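Local coordinates for protein alpha-galactosidase (Umbelopsis vinacea, PDB 3A5V) that hydrolyses terminal alpha-galactosidic bonds as a tetrameric, N-glycosylated glycoside hydrolase of family 27, at residues 32-36 / 83-88; 303-308 / 343-347; 335-341 / 374-380. All coordinates share one frame; numbering follows the deposited sequence.

In the fold
Interaction 1 ties two helices on the outside of the catalytic beta/alpha barrel, whereas interactions 2 and 3 both belong to the C-terminal beta-sandwich part of the chain. Centre to centre, interaction 1 stands about 41 Å from interaction 2 and about 42 Å from interaction 3, and it touches neither. Interactions 2 and 3 have centres about 13 Å apart and meet directly: Trp-306 CZ2 lies 3.5 Å from Thr-338 O, and Ile-344 CD1 lies 3.9 Å from Ala-339 CB. Helix 341-344 follows strand 335-340, so the chain passes directly from interaction 3 into interaction 2. Interaction 2 also includes Tyr-347, whose side chain is about 4 Å from a bound polyether, probably from the crystallisation liquor.

Interaction 1: 32-36 / 83-88; sequences AKAIA and IHNLGL
Leu-86 and Leu-88 reach across to helix 25-38 and close on the methyl of Ala-32 with one CD1 each. Leu-86 CD1 lies 3.6 Å from Ala-32 CB, and Leu-88 CD1 lies 3.8 Å from the same carbon; both branches come at this methyl from the same side, next to each other. Leu-88 CD1 also sits 3.4 Å from Ala-32 O, a carbonyl already engaged by Ala-36 N in the helical backbone. The two branches of Leu-86 share the work: CD1 rests 3.9 Å from Lys-33 CG, the two side chains crossing at about a right angle, while CD2 turns to Ala-36 CB at the looser distance of 4.5 Å. With chi1 of Leu-86 at -69°, CG stands opposite its own carbonyl carbon, which sets CD1 against Ala-32 CB and Lys-33 CG. On Leu-88 the second branch, CD2, meets Ile-35 CG2 at 4.0 Å. No hydrogen bond links the segments, and the contact is almost wholly aliphatic. It joins two neighbouring outer helices of the beta/alpha barrel, 25-38 and 76-85, at the point where the second gives way to strand 89-95. Ala-32, Ile-35 and Leu-88 all touch Val-48 of the intervening strand 47-49, so the inner part of this layer rests against the barrel wall. The two leucines flank Gly-87 of the Schellman motif that ends helix 76-85, and both point CB to helix 25-38. Gly-87 takes a positive phi of 82°; Leu-88 N bonds back to Ile-83 O at 3.2 Å and Gly-87 N to His-84 O at 2.9 Å. Leu-86 N also reaches Ile-83 O, from the opposite face of its carbonyl plane to Leu-88 N. Within that turn, Leu-86 O accepts a hydrogen bond from Lys-41 NZ of the short helix 40-43.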
loop_
_atom_site.group_PDB
_atom_site.type_symbol
_atom_site.label_atom_id
_atom_site.label_comp_id
_atom_site.label_asym_id
_atom_site.label_seq_id
_atom_site.Cartn_x
_atom_site.Cartn_y
_atom_site.Cartn_z
ATOM N N ALA A 32 27.712 27.787 -20.544
ATOM C CA ALA A 32 28.965 27.154 -20.084
ATOM C C ALA A 32 30.047 28.209 -19.865
ATOM O O ALA A 32 30.801 28.136 -18.882
ATOM C CB ALA A 32 29.441 26.076 -21.066
ATOM N N LYS A 33 30.112 29.198 -20.769
ATOM C CA LYS A 33 31.080 30.295 -20.642
ATOM C C LYS A 33 30.768 31.195 -19.456
ATOM O O LYS A 33 31.675 31.658 -18.770
ATOM C CB LYS A 33 31.184 31.089 -21.958
ATOM C CG LYS A 33 31.873 30.244 -23.057
ATOM C CD LYS A 33 31.956 30.937 -24.434
ATOM C CE LYS A 33 32.523 29.918 -25.449
ATOM N NZ LYS A 33 32.615 30.481 -26.823
ATOM N N ALA A 34 29.483 31.426 -19.198
ATOM C CA ALA A 34 29.057 32.165 -18.005
ATOM C C ALA A 34 29.381 31.406 -16.696
ATOM O O ALA A 34 29.856 32.002 -15.727
ATOM C CB ALA A 34 27.550 32.485 -18.104
ATOM N N ILE A 35 29.115 30.096 -16.676
ATOM C CA ILE A 35 29.495 29.218 -15.560
ATOM C C ILE A 35 30.999 29.328 -15.256
ATOM O O ILE A 35 31.380 29.532 -14.101
ATOM C CB ILE A 35 29.034 27.755 -15.805
ATOM C CG1 ILE A 35 27.503 27.645 -15.671
ATOM C CG2 ILE A 35 29.712 26.742 -14.815
ATOM C CD1 ILE A 35 26.902 26.393 -16.336
ATOM N N ALA A 36 31.842 29.239 -16.297
ATOM C CA ALA A 36 33.286 29.408 -16.125
ATOM C C ALA A 36 33.661 30.818 -15.673
ATOM O O ALA A 36 34.403 30.982 -14.708
ATOM C CB ALA A 36 34.032 29.058 -17.429
ATOM N N ILE A 83 32.713 22.355 -24.417
ATOM C CA ILE A 83 32.493 22.256 -22.966
ATOM C C ILE A 83 33.731 21.704 -22.237
ATOM O O ILE A 83 34.193 22.273 -21.236
ATOM C CB ILE A 83 31.204 21.404 -22.669
ATOM C CG1 ILE A 83 29.957 22.154 -23.171
ATOM C CG2 ILE A 83 31.096 21.072 -21.170
ATOM C CD1 ILE A 83 28.657 21.288 -23.244
ATOM N N HIS A 84 34.269 20.594 -22.743
ATOM C CA HIS A 84 35.518 20.047 -22.210
ATOM C C HIS A 84 36.663 21.075 -22.202
ATOM O O HIS A 84 37.399 21.166 -21.213
ATOM C CB HIS A 84 35.916 18.769 -22.947
ATOM C CG HIS A 84 35.040 17.587 -22.629
ATOM N ND1 HIS A 84 35.026 16.445 -23.398
ATOM C CD2 HIS A 84 34.145 17.380 -21.629
ATOM C CE1 HIS A 84 34.178 15.570 -22.870
ATOM N NE2 HIS A 84 33.631 16.114 -21.797
ATOM N N ASN A 85 36.783 21.854 -23.276
ATOM C CA ASN A 85 37.797 22.927 -23.380
ATOM C C ASN A 85 37.676 24.005 -22.313
ATOM O O ASN A 85 38.655 24.656 -21.964
ATOM C CB ASN A 85 37.754 23.577 -24.768
ATOM C CG ASN A 85 38.436 22.728 -25.823
ATOM O OD1 ASN A 85 39.161 21.787 -25.497
ATOM N ND2 ASN A 85 38.200 23.051 -27.100
ATOM N N LEU A 86 36.469 24.173 -21.774
ATOM C CA LEU A 86 36.254 25.146 -20.711
ATOM C C LEU A 86 36.583 24.557 -19.343
ATOM O O LEU A 86 36.498 25.260 -18.332
ATOM C CB LEU A 86 34.798 25.649 -20.734
ATOM C CG LEU A 86 34.405 26.524 -21.919
ATOM C CD1 LEU A 86 32.906 26.561 -22.095
ATOM C CD2 LEU A 86 34.952 27.936 -21.673
ATOM N N GLY A 87 36.970 23.283 -19.318
ATOM C CA GLY A 87 37.280 22.602 -18.049
ATOM C C GLY A 87 35.991 22.120 -17.375
ATOM O O GLY A 87 35.938 21.954 -16.161
ATOM N N LEU A 88 34.953 21.909 -18.179
ATOM C CA LEU A 88 33.647 21.488 -17.676
ATOM C C LEU A 88 33.322 20.085 -18.169
ATOM O O LEU A 88 33.961 19.587 -19.103
ATOM C CB LEU A 88 32.568 22.485 -18.130
ATOM C CG LEU A 88 32.666 23.898 -17.520
ATOM C CD1 LEU A 88 31.844 24.904 -18.317
ATOM C CD2 LEU A 88 32.252 23.920 -16.021
#

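Interaction 2: 303-308 / 343-347; sequences NRIWVK and DIWVY
Asp-343 OD2 is approached by two donors, a water at 2.5 Å and the indole N-H of Trp-306. The water also accepts from Lys-308 NZ and so bridges two charges whose end atoms lie too far apart for a salt bridge. The indole bond is weak: NE1 to OD2 measures 3.2 Å, with an N-H...O angle of only 131°. The carboxylate reaches the indole at its edge, close to the ring plane, with the two planes 72° apart. The extended Lys-308 chain runs over one face of the same indole, its CE above the ring centre. Trp-306 presents NE1 this way because its CG lies between the backbone N and carbonyl carbon (chi1 50°), which brings the ring back toward helix 341-344.

Ile-305 fills the apolar half. Its CG2 sits 3.3 Å from Asp-343 O, while CD1 meets Val-346 CG1 tip to tip at 3.9 Å and slides past Tyr-347, reaching CE2 at 3.9 Å. Val-346 CG1 in turn stands over the centre of the Tyr-347 ring, 3.8 Å above it. Edge strand 303-308 of the antiparallel sheet is thereby joined to the end of helix 341-344 and the turn after it. In the tetramer this site meets a second subunit, whose Asp-198 bonds Tyr-347 OH and whose Arg-214 makes a cation-pi contact with the ring. The bent indole bond and the water bridge are the only hydrogen-bonded links between the two segments, and the aspartate charge is likely to be eased by the lysine through water.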
loop_
_atom_site.group_PDB
_atom_site.type_symbol
_atom_site.label_atom_id
_atom_site.label_comp_id
_atom_site.label_asym_id
_atom_site.label_seq_id
_atom_site.Cartn_x
_atom_site.Cartn_y
_atom_site.Cartn_z
ATOM N N ASN A 303 20.887 14.954 10.073
ATOM C CA ASN A 303 19.639 14.291 10.479
ATOM C C ASN A 303 18.652 15.279 11.089
ATOM O O ASN A 303 19.076 16.208 11.770
ATOM C CB ASN A 303 19.930 13.187 11.526
ATOM C CG ASN A 303 20.933 12.165 11.024
ATOM O OD1 ASN A 303 21.994 11.931 11.635
ATOM N ND2 ASN A 303 20.623 11.572 9.898
ATOM N N ARG A 304 17.344 15.076 10.874
ATOM C CA ARG A 304 16.352 15.916 11.551
ATOM C C ARG A 304 16.121 15.380 12.984
ATOM O O ARG A 304 15.585 14.286 13.177
ATOM C CB ARG A 304 15.031 16.018 10.758
ATOM C CG ARG A 304 14.015 17.000 11.379
ATOM C CD ARG A 304 12.951 17.452 10.383
ATOM N NE ARG A 304 11.854 16.495 10.221
ATOM C CZ ARG A 304 10.911 16.580 9.274
ATOM N NH1 ARG A 304 10.937 17.554 8.362
ATOM N NH2 ARG A 304 9.960 15.660 9.214
ATOM N N ILE A 305 16.529 16.164 13.969
ATOM C CA ILE A 305 16.534 15.762 15.377
ATOM C C ILE A 305 15.141 15.903 16.004
ATOM O O ILE A 305 14.701 15.018 16.735
ATOM C CB ILE A 305 17.566 16.601 16.187
ATOM C CG1 ILE A 305 18.961 16.435 15.577
ATOM C CG2 ILE A 305 17.571 16.208 17.696
ATOM C CD1 ILE A 305 19.380 14.951 15.357
ATOM N N TRP A 306 14.455 16.999 15.695
ATOM C CA TRP A 306 13.066 17.168 16.122
ATOM C C TRP A 306 12.264 18.091 15.230
ATOM O O TRP A 306 12.820 18.858 14.421
ATOM C CB TRP A 306 12.940 17.624 17.596
ATOM C CG TRP A 306 13.771 18.821 18.077
ATOM C CD1 TRP A 306 14.783 18.768 18.994
ATOM C CD2 TRP A 306 13.600 20.225 17.755
ATOM N NE1 TRP A 306 15.262 20.032 19.255
ATOM C CE2 TRP A 306 14.572 20.940 18.491
ATOM C CE3 TRP A 306 12.743 20.939 16.897
ATOM C CZ2 TRP A 306 14.701 22.341 18.417
ATOM C CZ3 TRP A 306 12.871 22.332 16.816
ATOM C CH2 TRP A 306 13.853 23.018 17.572
ATOM N N VAL A 307 10.946 17.972 15.370
ATOM C CA VAL A 307 9.981 18.930 14.835
ATOM C C VAL A 307 9.161 19.429 16.034
ATOM O O VAL A 307 8.634 18.616 16.804
ATOM C CB VAL A 307 9.009 18.289 13.796
ATOM C CG1 VAL A 307 7.957 19.324 13.308
ATOM C CG2 VAL A 307 9.759 17.769 12.600
ATOM N N LYS A 308 9.073 20.745 16.203
ATOM C CA LYS A 308 8.282 21.334 17.289
ATOM C C LYS A 308 7.407 22.411 16.667
ATOM O O LYS A 308 7.879 23.503 16.365
ATOM C CB LYS A 308 9.177 21.936 18.381
ATOM C CG LYS A 308 10.018 20.911 19.159
ATOM C CD LYS A 308 11.020 21.611 20.102
ATOM C CE LYS A 308 11.871 20.592 20.891
ATOM N NZ LYS A 308 12.795 21.319 21.835
ATOM N N ASP A 343 20.403 17.557 22.396
ATOM C CA ASP A 343 19.698 17.305 21.133
ATOM C C ASP A 343 20.663 17.209 19.951
ATOM O O ASP A 343 20.533 16.300 19.133
ATOM C CB ASP A 343 18.657 18.374 20.871
ATOM C CG ASP A 343 17.387 18.157 21.702
ATOM O OD1 ASP A 343 17.098 17.001 22.109
ATOM O OD2 ASP A 343 16.695 19.146 21.935
ATOM N N ILE A 344 21.617 18.136 19.872
ATOM C CA ILE A 344 22.606 18.144 18.779
ATOM C C ILE A 344 23.338 16.795 18.666
ATOM O O ILE A 344 23.550 16.288 17.545
ATOM C CB ILE A 344 23.598 19.337 18.904
ATOM C CG1 ILE A 344 22.836 20.663 18.694
ATOM C CG2 ILE A 344 24.767 19.220 17.874
ATOM C CD1 ILE A 344 23.577 21.924 19.228
ATOM N N TRP A 345 23.712 16.226 19.821
ATOM C CA TRP A 345 24.371 14.912 19.879
ATOM C C TRP A 345 23.467 13.814 20.494
ATOM O O TRP A 345 23.948 12.918 21.210
ATOM C CB TRP A 345 25.730 15.017 20.616
ATOM C CG TRP A 345 26.730 15.807 19.796
ATOM C CD1 TRP A 345 27.451 15.349 18.735
ATOM C CD2 TRP A 345 27.078 17.185 19.951
ATOM N NE1 TRP A 345 28.242 16.349 18.225
ATOM C CE2 TRP A 345 28.035 17.489 18.949
ATOM C CE3 TRP A 345 26.680 18.196 20.841
ATOM C CZ2 TRP A 345 28.596 18.758 18.804
ATOM C CZ3 TRP A 345 27.235 19.466 20.699
ATOM C CH2 TRP A 345 28.196 19.733 19.690
ATOM N N VAL A 346 22.165 13.871 20.190
ATOM C CA VAL A 346 21.205 12.898 20.740
ATOM C C VAL A 346 21.626 11.423 20.567
ATOM O O VAL A 346 21.469 10.636 21.498
ATOM C CB VAL A 346 19.729 13.125 20.224
ATOM C CG1 VAL A 346 19.618 13.013 18.682
ATOM C CG2 VAL A 346 18.722 12.185 20.942
ATOM N N TYR A 347 22.165 11.053 19.400
ATOM C CA TYR A 347 22.477 9.648 19.136
ATOM C C TYR A 347 23.674 9.167 19.960
ATOM O O TYR A 347 23.895 7.955 20.099
ATOM C CB TYR A 347 22.645 9.380 17.633
ATOM C CG TYR A 347 21.427 9.851 16.846
ATOM C CD1 TYR A 347 20.145 9.360 17.144
ATOM C CD2 TYR A 347 21.554 10.807 15.836
ATOM C CE1 TYR A 347 19.021 9.822 16.456
ATOM C CE2 TYR A 347 20.444 11.247 15.117
ATOM C CZ TYR A 347 19.185 10.761 15.446
ATOM O OH TYR A 347 18.100 11.211 14.746
HETATM O O HOH W 1 14.382 19.325 22.830
#

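Interaction 3: 335-341 / 374-380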
loop_
_atom_site.group_PDB
_atom_site.type_symbol
_atom_site.label_atom_id
_atom_site.label_comp_id
_atom_site.label_asym_id
_atom_site.label_seq_id
_atom_site.Cartn_x
_atom_site.Cartn_y
_atom_site.Cartn_z
ATOM N N ALA A 335 11.393 33.903 14.643
ATOM C CA ALA A 335 11.317 33.329 15.982
ATOM C C ALA A 335 12.702 33.078 16.553
ATOM O O ALA A 335 13.657 32.838 15.804
ATOM C CB ALA A 335 10.512 32.017 15.966
ATOM N N LYS A 336 12.805 33.141 17.879
ATOM C CA LYS A 336 14.015 32.728 18.565
ATOM C C LYS A 336 13.976 31.214 18.745
ATOM O O LYS A 336 13.040 30.681 19.369
ATOM C CB LYS A 336 14.157 33.477 19.912
ATOM C CG LYS A 336 14.576 34.935 19.718
ATOM C CD LYS A 336 15.021 35.603 21.008
ATOM C CE LYS A 336 15.002 37.126 20.850
ATOM N NZ LYS A 336 16.105 37.583 19.984
ATOM N N MET A 337 14.959 30.512 18.189
ATOM C CA MET A 337 15.003 29.051 18.307
ATOM C C MET A 337 16.206 28.596 19.133
ATOM O O MET A 337 17.264 29.221 19.068
ATOM C CB MET A 337 15.054 28.389 16.912
ATOM C CG MET A 337 13.832 28.687 16.023
ATOM S SD MET A 337 13.893 27.767 14.451
ATOM C CE MET A 337 14.189 26.063 15.024
ATOM N N THR A 338 16.038 27.495 19.871
ATOM C CA THR A 338 17.074 26.958 20.778
ATOM C C THR A 338 17.449 25.521 20.440
ATOM O O THR A 338 16.562 24.658 20.299
ATOM C CB THR A 338 16.578 27.009 22.255
ATOM O OG1 THR A 338 16.318 28.366 22.597
ATOM C CG2 THR A 338 17.616 26.427 23.226
ATOM N N ALA A 339 18.752 25.268 20.299
ATOM C CA ALA A 339 19.287 23.912 20.161
ATOM C C ALA A 339 20.108 23.615 21.410
ATOM O O ALA A 339 20.945 24.431 21.800
ATOM C CB ALA A 339 20.172 23.803 18.925
ATOM N N THR A 340 19.854 22.471 22.035
ATOM C CA THR A 340 20.617 22.058 23.210
ATOM C C THR A 340 21.708 21.071 22.762
ATOM O O THR A 340 21.590 20.447 21.710
ATOM C CB THR A 340 19.728 21.373 24.258
ATOM O OG1 THR A 340 19.352 20.074 23.791
ATOM C CG2 THR A 340 18.443 22.199 24.522
ATOM N N TRP A 341 22.760 20.948 23.563
ATOM C CA TRP A 341 23.848 20.019 23.280
ATOM C C TRP A 341 23.312 18.583 23.295
ATOM O O TRP A 341 23.738 17.752 22.475
ATOM C CB TRP A 341 24.966 20.185 24.330
ATOM C CG TRP A 341 25.975 21.360 24.134
ATOM C CD1 TRP A 341 27.256 21.413 24.639
ATOM C CD2 TRP A 341 25.781 22.606 23.419
ATOM N NE1 TRP A 341 27.858 22.604 24.293
ATOM C CE2 TRP A 341 26.983 23.347 23.538
ATOM C CE3 TRP A 341 24.710 23.166 22.687
ATOM C CZ2 TRP A 341 27.147 24.616 22.950
ATOM C CZ3 TRP A 341 24.871 24.412 22.097
ATOM C CH2 TRP A 341 26.081 25.136 22.238
ATOM N N ASN A 374 26.043 24.284 26.674
ATOM C CA ASN A 374 24.685 23.839 27.025
ATOM C C ASN A 374 23.621 23.962 25.928
ATOM O O ASN A 374 22.913 22.995 25.645
ATOM C CB ASN A 374 24.187 24.543 28.299
ATOM C CG ASN A 374 24.899 24.056 29.554
ATOM O OD1 ASN A 374 25.831 24.696 30.015
ATOM N ND2 ASN A 374 24.470 22.915 30.096
ATOM N N HIS A 375 23.503 25.158 25.343
ATOM C CA HIS A 375 22.465 25.439 24.343
ATOM C C HIS A 375 22.847 26.716 23.606
ATOM O O HIS A 375 23.674 27.499 24.090
ATOM C CB HIS A 375 21.095 25.651 25.011
ATOM C CG HIS A 375 21.067 26.826 25.944
ATOM N ND1 HIS A 375 21.063 26.685 27.312
ATOM C CD2 HIS A 375 21.082 28.160 25.703
ATOM C CE1 HIS A 375 21.067 27.879 27.879
ATOM N NE2 HIS A 375 21.088 28.790 26.922
ATOM N N ILE A 376 22.225 26.930 22.453
ATOM C CA ILE A 376 22.360 28.198 21.752
ATOM C C ILE A 376 20.966 28.681 21.318
ATOM O O ILE A 376 20.163 27.893 20.817
ATOM C CB ILE A 376 23.312 28.062 20.524
ATOM C CG1 ILE A 376 23.557 29.440 19.865
ATOM C CG2 ILE A 376 22.781 26.992 19.536
ATOM C CD1 ILE A 376 24.706 29.456 18.841
ATOM N N THR A 377 20.687 29.968 21.513
ATOM C CA THR A 377 19.410 30.546 21.104
ATOM C C THR A 377 19.669 31.641 20.071
ATOM O O THR A 377 20.461 32.559 20.319
ATOM C CB THR A 377 18.614 31.116 22.335
ATOM O OG1 THR A 377 18.330 30.052 23.260
ATOM C CG2 THR A 377 17.276 31.754 21.896
ATOM N N LEU A 378 19.007 31.554 18.923
ATOM C CA LEU A 378 19.225 32.521 17.831
ATOM C C LEU A 378 17.925 32.949 17.173
ATOM O O LEU A 378 16.958 32.178 17.132
ATOM C CB LEU A 378 20.129 31.914 16.746
ATOM C CG LEU A 378 21.572 31.552 17.094
ATOM C CD1 LEU A 378 22.211 30.881 15.894
ATOM C CD2 LEU A 378 22.376 32.788 17.503
ATOM N N ASP A 379 17.934 34.166 16.627
ATOM C CA ASP A 379 16.851 34.657 15.762
ATOM C C ASP A 379 16.864 33.922 14.422
ATOM O O ASP A 379 17.890 33.868 13.750
ATOM C CB ASP A 379 17.037 36.144 15.478
ATOM C CG ASP A 379 16.802 37.006 16.700
ATOM O OD1 ASP A 379 15.743 36.868 17.330
ATOM O OD2 ASP A 379 17.673 37.842 17.005
ATOM N N VAL A 380 15.713 33.384 14.033
ATOM C CA VAL A 380 15.575 32.699 12.751
ATOM C C VAL A 380 14.405 33.334 11.987
ATOM O O VAL A 380 13.293 33.409 12.506
ATOM C CB VAL A 380 15.350 31.170 12.939
ATOM C CG1 VAL A 380 15.468 30.446 11.597
ATOM C CG2 VAL A 380 16.347 30.597 13.988
#
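Trp-341 lies flat under the start of strand 375-380, with one ring face taken up by backbone rather than by side chains. Asn-374 N stands 3.3 Å above the indole plane and His-375 N 3.5 Å above it, both offset toward the rim, while CZ3 comes within 3.4 Å of His-375 C. The residue's own N donates to Asn-374 O at 2.9 Å, from above the carbonyl plane and 41° out of it. A serine in place of Trp-341 would probably leave the 374-375 backbone without its flat support and Arg-356 O without the indole NE1 donor.

From here the strands run antiparallel, their axes 153° apart, through paired backbone bonds joining Ala-339 with Ile-376, Met-337 with Leu-378 and Ala-335 with Val-380. This two-stranded sheet packs on the six-stranded sheet of the C-terminal domain, consistent with the beta sandwich of the family. The face bearing Ala-335, Met-337, Ala-339, Leu-378 and Val-380 packs inward against strands 311-318, 322-329 and 384-390. On that tight side Met-337 and Val-380 cross diagonally, CG to CG2 being 3.8 Å, and with chi2 of the methionine extended (-175°) its SD also lies beside the valine, 3.8 Å from CG2.

The other face is polar and largely given to solvent. Thr-338 OG1 and Thr-377 OG1 share a hydrogen bond of 2.7 Å in a non-hydrogen-bonded backbone pair, where the hydroxyls supply the cross-strand link that the main chain does not. Farther along, Lys-336 and Asp-379 run side by side in a salt bridge, where NZ meets OD1 at 2.8 Å on the syn side, somewhat out of the carboxylate plane. At the other end of this face Thr-340 OG1 N-caps helix 341-344 by accepting from Asp-343 N.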